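Uncharacterized protein (Ruminococcus gnavus, PDB 4QAN) is of unknown function but binds a magnesium ion and has a cystatin-like fold, as a divergent member of the NTF2-like superfamily. Local coordinates at residues 27-39 with 111-123. Residues are numbered along the deposited sequence; the frame is centred on the assembly and turned at random.
Sequences EEEAVLYMLSALK and EIETLEVLEIAEK
The ammonium group of K39 is gripped by two backbone carbonyls of the turn that leads into strand 116-122. K39 NZ donates to L115 O at 2.7 Å and to E113 O at 3.2 Å. Both bonds are bent at the carbonyl, and the donor is tilted from each carbonyl plane. The lysine chain leaves the helix with CG anti to N (chi1 -173°), runs extended, and bends only at its last torsion, which turns NZ in between the two oxygens. With an alanine in its place, both carbonyls would probably lose this donor, and the turn would be tied less firmly to the helix end. Close by, E113 CA makes a CH...O contact with K39 O, and I112 CD1 packs on L38 CB at 3.8 Å.

The middle of the contact is apolar. The CD1 methyl of I120 carries much of it. It meets L32 CD2 at 3.6 Å, touches V31 CG1 tip to tip, and lies against the CG methylene of E28. The carboxylate of E28 pairs with K197. V117 spans the two leucines: its CG2 touches L35 CD1 at 3.8 Å, and its CG1 lies near L32 CD2. At the far end the carboxylates of E27 and E122 come within 3.4 Å, OE2 to OE2, with no bond between them. E27 OE2 takes a hydrogen bond from S142, which probably eases this closeness.

Helix 27-39 runs roughly antiparallel to the strand, at 148°, and packs on one face of the antiparallel sheet, a helix-on-sheet arrangement consistent with the cystatin-like fold. Strand 116-122 pairs with strand 140-150, with a classic beta bulge where L118 and E119 face Y147. V31 and L35 both touch I146 of strand 140-150; on strand 153-164, V31 also touches F159 and L35 touches L157.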
ATOM      1  N   GLU A  27     -19.234   3.777  16.047  1.00 71.84           N
ATOM      2  CA  GLU A  27     -18.139   2.821  15.854  1.00 67.40           C
ATOM      3  C   GLU A  27     -18.633   1.358  15.865  1.00 63.99           C
ATOM      4  O   GLU A  27     -18.040   0.499  15.216  1.00 57.28           O
ATOM      5  CB  GLU A  27     -16.985   3.049  16.857  1.00 68.24           C
ATOM      6  CG  GLU A  27     -17.250   2.678  18.313  1.00 72.08           C
ATOM      7  CD  GLU A  27     -17.325   3.882  19.239  1.00 78.95           C
ATOM      8  OE1 GLU A  27     -18.181   4.766  19.009  1.00 82.94           O
ATOM      9  OE2 GLU A  27     -16.535   3.931  20.210  1.00 79.74           O
ATOM     10  N   GLU A  28     -19.728   1.076  16.569  1.00 62.52           N
ATOM     11  CA  GLU A  28     -20.250  -0.293  16.624  1.00 63.32           C
ATOM     12  C   GLU A  28     -20.661  -0.786  15.230  1.00 60.85           C
ATOM     13  O   GLU A  28     -20.353  -1.918  14.853  1.00 59.94           O
ATOM     14  CB  GLU A  28     -21.426  -0.411  17.613  1.00 67.12           C
ATOM     15  CG  GLU A  28     -21.706  -1.850  18.028  1.00 68.65           C
ATOM     16  CD  GLU A  28     -22.766  -1.972  19.109  1.00 75.21           C
ATOM     17  OE1 GLU A  28     -23.941  -1.639  18.840  1.00 79.25           O
ATOM     18  OE2 GLU A  28     -22.428  -2.419  20.228  1.00 76.26           O
ATOM     19  N   GLU A  29     -21.331   0.077  14.469  1.00 60.59           N
ATOM     20  CA  GLU A  29     -21.791  -0.255  13.117  1.00 60.33           C
ATOM     21  C   GLU A  29     -20.613  -0.637  12.251  1.00 55.36           C
ATOM     22  O   GLU A  29     -20.643  -1.660  11.578  1.00 55.22           O
ATOM     23  CB  GLU A  29     -22.481   0.936  12.456  1.00 63.50           C
ATOM     24  CG  GLU A  29     -23.719   1.458  13.164  1.00 70.20           C
ATOM     25  CD  GLU A  29     -24.156   2.802  12.601  1.00 76.62           C
ATOM     26  OE1 GLU A  29     -23.546   3.244  11.592  1.00 74.71           O
ATOM     27  OE2 GLU A  29     -25.099   3.414  13.159  1.00 73.21           O
ATOM     28  N   ALA A  30     -19.585   0.207  12.276  1.00 51.85           N
ATOM     29  CA  ALA A  30     -18.348  -0.032  11.527  1.00 48.24           C
ATOM     30  C   ALA A  30     -17.708  -1.381  11.884  1.00 47.11           C
ATOM     31  O   ALA A  30     -17.209  -2.093  11.010  1.00 45.99           O
ATOM     32  CB  ALA A  30     -17.368   1.101  11.781  1.00 46.42           C
ATOM     33  N   VAL A  31     -17.745  -1.736  13.167  1.00 48.58           N
ATOM     34  CA  VAL A  31     -17.197  -3.006  13.637  1.00 47.58           C
ATOM     35  C   VAL A  31     -17.996  -4.175  13.075  1.00 49.16           C
ATOM     36  O   VAL A  31     -17.412  -5.148  12.583  1.00 47.81           O
ATOM     37  CB  VAL A  31     -17.200  -3.091  15.173  1.00 49.89           C
ATOM     38  CG1 VAL A  31     -16.844  -4.500  15.647  1.00 50.00           C
ATOM     39  CG2 VAL A  31     -16.246  -2.065  15.763  1.00 50.06           C
ATOM     40  N   LEU A  32     -19.323  -4.072  13.156  1.00 50.33           N
ATOM     41  CA  LEU A  32     -20.210  -5.127  12.684  1.00 53.11           C
ATOM     42  C   LEU A  32     -20.096  -5.294  11.180  1.00 51.31           C
ATOM     43  O   LEU A  32     -19.953  -6.415  10.689  1.00 52.21           O
ATOM     44  CB  LEU A  32     -21.665  -4.831  13.060  1.00 55.86           C
ATOM     45  CG  LEU A  32     -22.018  -4.924  14.546  1.00 59.31           C
ATOM     46  CD1 LEU A  32     -23.461  -4.488  14.792  1.00 60.28           C
ATOM     47  CD2 LEU A  32     -21.783  -6.339  15.062  1.00 60.60           C
ATOM     48  N   TYR A  33     -20.158  -4.178  10.456  1.00 50.38           N
ATOM     49  CA  TYR A  33     -19.950  -4.172   9.014  1.00 47.10           C
ATOM     50  C   TYR A  33     -18.714  -4.997   8.698  1.00 46.80           C
ATOM     51  O   TYR A  33     -18.743  -5.856   7.821  1.00 50.74           O
ATOM     52  CB  TYR A  33     -19.786  -2.733   8.503  1.00 46.36           C
ATOM     53  CG  TYR A  33     -19.444  -2.614   7.021  1.00 45.16           C
ATOM     54  CD1 TYR A  33     -18.126  -2.490   6.593  1.00 40.86           C
ATOM     55  CD2 TYR A  33     -20.446  -2.617   6.045  1.00 46.38           C
ATOM     56  CE1 TYR A  33     -17.824  -2.373   5.242  1.00 39.66           C
ATOM     57  CE2 TYR A  33     -20.140  -2.507   4.687  1.00 42.78           C
ATOM     58  CZ  TYR A  33     -18.832  -2.386   4.292  1.00 40.85           C
ATOM     59  OH  TYR A  33     -18.535  -2.286   2.939  1.00 39.40           O
HETATM   60  N   MSE A  34     -17.635  -4.760   9.431  1.00 44.36           N
HETATM   61  CA  MSE A  34     -16.387  -5.485   9.172  1.00 44.31           C
HETATM   62  C   MSE A  34     -16.554  -6.932   9.541  1.00 44.88           C
HETATM   63  O   MSE A  34     -16.065  -7.808   8.836  1.00 46.01           O
HETATM   64  CB  MSE A  34     -15.233  -4.813   9.903  1.00 42.79           C
HETATM   65  CG  MSE A  34     -13.880  -5.449   9.627  1.00 41.26           C
HETATM   66 SE   MSE A  34     -13.409  -5.231   7.739  0.75 37.60          SE
HETATM   67  CE  MSE A  34     -13.100  -3.290   7.703  1.00 41.10           C
ATOM     68  N   LEU A  35     -17.245  -7.203  10.639  1.00 47.01           N
ATOM     69  CA  LEU A  35     -17.494  -8.578  11.052  1.00 49.64           C
ATOM     70  C   LEU A  35     -18.334  -9.346  10.024  1.00 52.37           C
ATOM     71  O   LEU A  35     -18.037 -10.504   9.707  1.00 52.59           O
ATOM     72  CB  LEU A  35     -18.171  -8.606  12.414  1.00 52.95           C
ATOM     73  CG  LEU A  35     -17.290  -8.159  13.580  1.00 52.78           C
ATOM     74  CD1 LEU A  35     -18.142  -7.941  14.819  1.00 52.96           C
ATOM     75  CD2 LEU A  35     -16.201  -9.177  13.861  1.00 52.13           C
ATOM     76  N   SER A  36     -19.381  -8.707   9.508  1.00 53.59           N
ATOM     77  CA  SER A  36     -20.174  -9.287   8.418  1.00 52.23           C
ATOM     78  C   SER A  36     -19.323  -9.610   7.188  1.00 48.66           C
ATOM     79  O   SER A  36     -19.442 -10.688   6.601  1.00 45.82           O
ATOM     80  CB  SER A  36     -21.277  -8.332   7.989  1.00 53.98           C
ATOM     81  OG  SER A  36     -21.872  -8.813   6.805  1.00 55.08           O
ATOM     82  N   ALA A  37     -18.489  -8.658   6.787  1.00 45.82           N
ATOM     83  CA  ALA A  37     -17.609  -8.859   5.644  1.00 44.54           C
ATOM     84  C   ALA A  37     -16.817 -10.141   5.828  1.00 43.97           C
ATOM     85  O   ALA A  37     -16.789 -10.980   4.931  1.00 43.40           O
ATOM     86  CB  ALA A  37     -16.671  -7.678   5.472  1.00 44.60           C
ATOM     87  N   LEU A  38     -16.195 -10.284   7.002  1.00 45.72           N
ATOM     88  CA  LEU A  38     -15.413 -11.474   7.336  1.00 48.75           C
ATOM     89  C   LEU A  38     -16.275 -12.724   7.320  1.00 50.97           C
ATOM     90  O   LEU A  38     -15.848 -13.770   6.848  1.00 51.87           O
ATOM     91  CB  LEU A  38     -14.753 -11.325   8.707  1.00 48.96           C
ATOM     92  CG  LEU A  38     -13.618 -10.300   8.769  1.00 46.38           C
ATOM     93  CD1 LEU A  38     -13.446  -9.745  10.170  1.00 47.10           C
ATOM     94  CD2 LEU A  38     -12.304 -10.897   8.282  1.00 47.29           C
ATOM     95  N   LYS A  39     -17.488 -12.612   7.838  1.00 54.78           N
ATOM     96  CA  LYS A  39     -18.413 -13.740   7.852  1.00 60.44           C
ATOM     97  C   LYS A  39     -18.711 -14.219   6.433  1.00 60.80           C
ATOM     98  O   LYS A  39     -18.766 -15.423   6.183  1.00 61.46           O
ATOM     99  CB  LYS A  39     -19.716 -13.344   8.547  1.00 63.66           C
ATOM    100  CG  LYS A  39     -20.699 -14.483   8.764  1.00 67.64           C
ATOM    101  CD  LYS A  39     -21.988 -13.950   9.371  1.00 70.73           C
ATOM    102  CE  LYS A  39     -22.964 -15.060   9.696  1.00 73.70           C
ATOM    103  NZ  LYS A  39     -22.381 -16.004  10.687  1.00 76.41           N
ATOM    104  N   GLU A 111     -13.651 -21.789  10.551  1.00 74.78           N
ATOM    105  CA  GLU A 111     -15.100 -21.661  10.369  1.00 75.09           C
ATOM    106  C   GLU A 111     -15.542 -20.243  10.719  1.00 71.99           C
ATOM    107  O   GLU A 111     -16.470 -20.048  11.503  1.00 71.86           O
ATOM    108  CB  GLU A 111     -15.864 -22.667  11.240  1.00 79.00           C
ATOM    109  CG  GLU A 111     -15.438 -24.116  11.085  1.00 84.84           C
ATOM    110  CD  GLU A 111     -16.255 -25.049  11.969  1.00 95.66           C
ATOM    111  OE1 GLU A 111     -16.261 -24.861  13.208  1.00 90.17           O
ATOM    112  OE2 GLU A 111     -16.897 -25.973  11.425  1.00105.08           O
ATOM    113  N   ILE A 112     -14.850 -19.253  10.153  1.00 71.09           N
ATOM    114  CA  ILE A 112     -15.218 -17.848  10.346  1.00 65.37           C
ATOM    115  C   ILE A 112     -16.588 -17.577   9.704  1.00 64.71           C
ATOM    116  O   ILE A 112     -17.294 -16.661  10.101  1.00 63.51           O
ATOM    117  CB  ILE A 112     -14.108 -16.873   9.851  1.00 64.39           C
ATOM    118  CG1 ILE A 112     -14.502 -15.420  10.128  1.00 62.86           C
ATOM    119  CG2 ILE A 112     -13.787 -17.054   8.365  1.00 61.81           C
ATOM    120  CD1 ILE A 112     -13.321 -14.491  10.273  1.00 63.45           C
ATOM    121  N   GLU A 113     -16.970 -18.419   8.748  1.00 67.93           N
ATOM    122  CA  GLU A 113     -18.304 -18.390   8.132  1.00 75.16           C
ATOM    123  C   GLU A 113     -19.449 -18.506   9.144  1.00 76.08           C
ATOM    124  O   GLU A 113     -20.507 -17.891   8.966  1.00 76.22           O
ATOM    125  CB  GLU A 113     -18.441 -19.524   7.102  1.00 80.15           C
ATOM    126  CG  GLU A 113     -17.635 -19.318   5.821  1.00 87.34           C
ATOM    127  CD  GLU A 113     -16.137 -19.561   5.979  1.00 92.62           C
ATOM    128  OE1 GLU A 113     -15.725 -20.199   6.980  1.00 98.06           O
ATOM    129  OE2 GLU A 113     -15.368 -19.112   5.092  1.00 81.85           O
ATOM    130  N   THR A 114     -19.238 -19.288  10.200  1.00 73.38           N
ATOM    131  CA  THR A 114     -20.284 -19.560  11.194  1.00 72.37           C
ATOM    132  C   THR A 114     -20.281 -18.577  12.380  1.00 71.43           C
ATOM    133  O   THR A 114     -20.746 -18.911  13.472  1.00 68.60           O
ATOM    134  CB  THR A 114     -20.140 -20.997  11.735  1.00 73.37           C
ATOM    135  OG1 THR A 114     -18.858 -21.145  12.365  1.00 72.57           O
ATOM    136  CG2 THR A 114     -20.276 -22.010  10.599  1.00 72.51           C
ATOM    137  N   LEU A 115     -19.800 -17.356  12.142  1.00 67.19           N
ATOM    138  CA  LEU A 115     -19.487 -16.394  13.202  1.00 67.02           C
ATOM    139  C   LEU A 115     -20.725 -15.768  13.867  1.00 68.92           C
ATOM    140  O   LEU A 115     -21.650 -15.334  13.187  1.00 68.47           O
ATOM    141  CB  LEU A 115     -18.579 -15.306  12.616  1.00 67.20           C
ATOM    142  CG  LEU A 115     -18.231 -14.027  13.380  1.00 68.54           C
ATOM    143  CD1 LEU A 115     -16.902 -13.499  12.862  1.00 67.27           C
ATOM    144  CD2 LEU A 115     -19.313 -12.955  13.260  1.00 69.40           C
ATOM    145  N   GLU A 116     -20.722 -15.719  15.198  1.00 68.73           N
ATOM    146  CA  GLU A 116     -21.780 -15.064  15.959  1.00 72.84           C
ATOM    147  C   GLU A 116     -21.172 -14.001  16.867  1.00 71.53           C
ATOM    148  O   GLU A 116     -20.220 -14.277  17.587  1.00 72.34           O
ATOM    149  CB  GLU A 116     -22.527 -16.077  16.833  1.00 77.24           C
ATOM    150  CG  GLU A 116     -23.451 -17.026  16.094  1.00 80.53           C
ATOM    151  CD  GLU A 116     -24.176 -17.977  17.038  1.00 86.28           C
ATOM    152  OE1 GLU A 116     -24.905 -17.505  17.942  1.00 87.34           O
ATOM    153  OE2 GLU A 116     -24.018 -19.205  16.879  1.00 88.28           O
ATOM    154  N   VAL A 117     -21.755 -12.806  16.862  1.00 71.49           N
ATOM    155  CA  VAL A 117     -21.256 -11.690  17.666  1.00 70.04           C
ATOM    156  C   VAL A 117     -21.835 -11.712  19.078  1.00 72.08           C
ATOM    157  O   VAL A 117     -23.002 -11.387  19.287  1.00 74.16           O
ATOM    158  CB  VAL A 117     -21.581 -10.337  16.999  1.00 69.44           C
ATOM    159  CG1 VAL A 117     -20.996  -9.187  17.810  1.00 69.44           C
ATOM    160  CG2 VAL A 117     -21.044 -10.316  15.571  1.00 64.57           C
ATOM    161  N   LEU A 118     -21.006 -12.072  20.052  1.00 72.77           N
ATOM    162  CA  LEU A 118     -21.459 -12.203  21.440  1.00 73.98           C
ATOM    163  C   LEU A 118     -21.478 -10.852  22.141  1.00 74.79           C
ATOM    164  O   LEU A 118     -22.441 -10.511  22.827  1.00 78.60           O
ATOM    165  CB  LEU A 118     -20.556 -13.163  22.209  1.00 73.94           C
ATOM    166  CG  LEU A 118     -20.315 -14.523  21.552  1.00 75.26           C
ATOM    167  CD1 LEU A 118     -19.345 -15.338  22.394  1.00 78.18           C
ATOM    168  CD2 LEU A 118     -21.613 -15.282  21.327  1.00 75.56           C
ATOM    169  N   GLU A 119     -20.401 -10.092  21.972  1.00 74.01           N
ATOM    170  CA  GLU A 119     -20.292  -8.767  22.563  1.00 72.83           C
ATOM    171  C   GLU A 119     -19.234  -7.932  21.856  1.00 71.06           C
ATOM    172  O   GLU A 119     -18.267  -8.458  21.311  1.00 69.27           O
ATOM    173  CB  GLU A 119     -19.950  -8.889  24.050  1.00 74.76           C
ATOM    174  CG  GLU A 119     -19.610  -7.576  24.742  1.00 74.78           C
ATOM    175  CD  GLU A 119     -19.565  -7.703  26.250  1.00 77.83           C
ATOM    176  OE1 GLU A 119     -19.590  -8.845  26.763  1.00 78.51           O
ATOM    177  OE2 GLU A 119     -19.505  -6.654  26.925  1.00 78.76           O
ATOM    178  N   ILE A 120     -19.447  -6.622  21.870  1.00 72.83           N
ATOM    179  CA  ILE A 120     -18.459  -5.653  21.428  1.00 70.72           C
ATOM    180  C   ILE A 120     -18.253  -4.712  22.603  1.00 71.74           C
ATOM    181  O   ILE A 120     -19.191  -4.026  23.007  1.00 72.64           O
ATOM    182  CB  ILE A 120     -18.966  -4.859  20.204  1.00 71.38           C
ATOM    183  CG1 ILE A 120     -19.110  -5.785  18.996  1.00 70.98           C
ATOM    184  CG2 ILE A 120     -18.019  -3.717  19.864  1.00 71.62           C
ATOM    185  CD1 ILE A 120     -19.842  -5.156  17.831  1.00 72.19           C
ATOM    186  N   ALA A 121     -17.043  -4.686  23.157  1.00 71.03           N
ATOM    187  CA  ALA A 121     -16.756  -3.875  24.344  1.00 72.77           C
ATOM    188  C   ALA A 121     -15.721  -2.798  24.044  1.00 70.77           C
ATOM    189  O   ALA A 121     -14.760  -3.054  23.335  1.00 69.91           O
ATOM    190  CB  ALA A 121     -16.277  -4.766  25.478  1.00 73.00           C
ATOM    191  N   GLU A 122     -15.923  -1.599  24.592  1.00 74.39           N
ATOM    192  CA  GLU A 122     -14.979  -0.493  24.425  1.00 78.71           C
ATOM    193  C   GLU A 122     -13.852  -0.598  25.439  1.00 78.95           C
ATOM    194  O   GLU A 122     -14.081  -0.413  26.621  1.00 82.26           O
ATOM    195  CB  GLU A 122     -15.678   0.866  24.587  1.00 88.23           C
ATOM    196  CG  GLU A 122     -16.538   1.276  23.397  1.00 94.89           C
ATOM    197  CD  GLU A 122     -16.981   2.731  23.446  1.00 99.97           C
ATOM    198  OE1 GLU A 122     -16.174   3.606  23.839  1.00102.27           O
ATOM    199  OE2 GLU A 122     -18.142   3.002  23.071  1.00103.57           O
ATOM    200  N   LYS A 123     -12.637  -0.875  24.975  1.00 80.12           N
ATOM    201  CA  LYS A 123     -11.475  -1.000  25.867  1.00 87.12           C
ATOM    202  C   LYS A 123     -11.247   0.301  26.653  1.00 92.44           C
ATOM    203  O   LYS A 123     -11.498   1.388  26.137  1.00 96.55           O
ATOM    204  CB  LYS A 123     -10.222  -1.374  25.066  1.00 85.25           C
ATOM    205  CG  LYS A 123      -9.327  -2.379  25.762  1.00 90.57           C
ATOM    206  CD  LYS A 123      -8.156  -2.789  24.886  1.00 92.04           C
ATOM    207  CE  LYS A 123      -7.056  -1.745  24.925  1.00 95.41           C
ATOM    208  NZ  LYS A 123      -5.882  -2.141  24.102  1.00 93.31           N
TER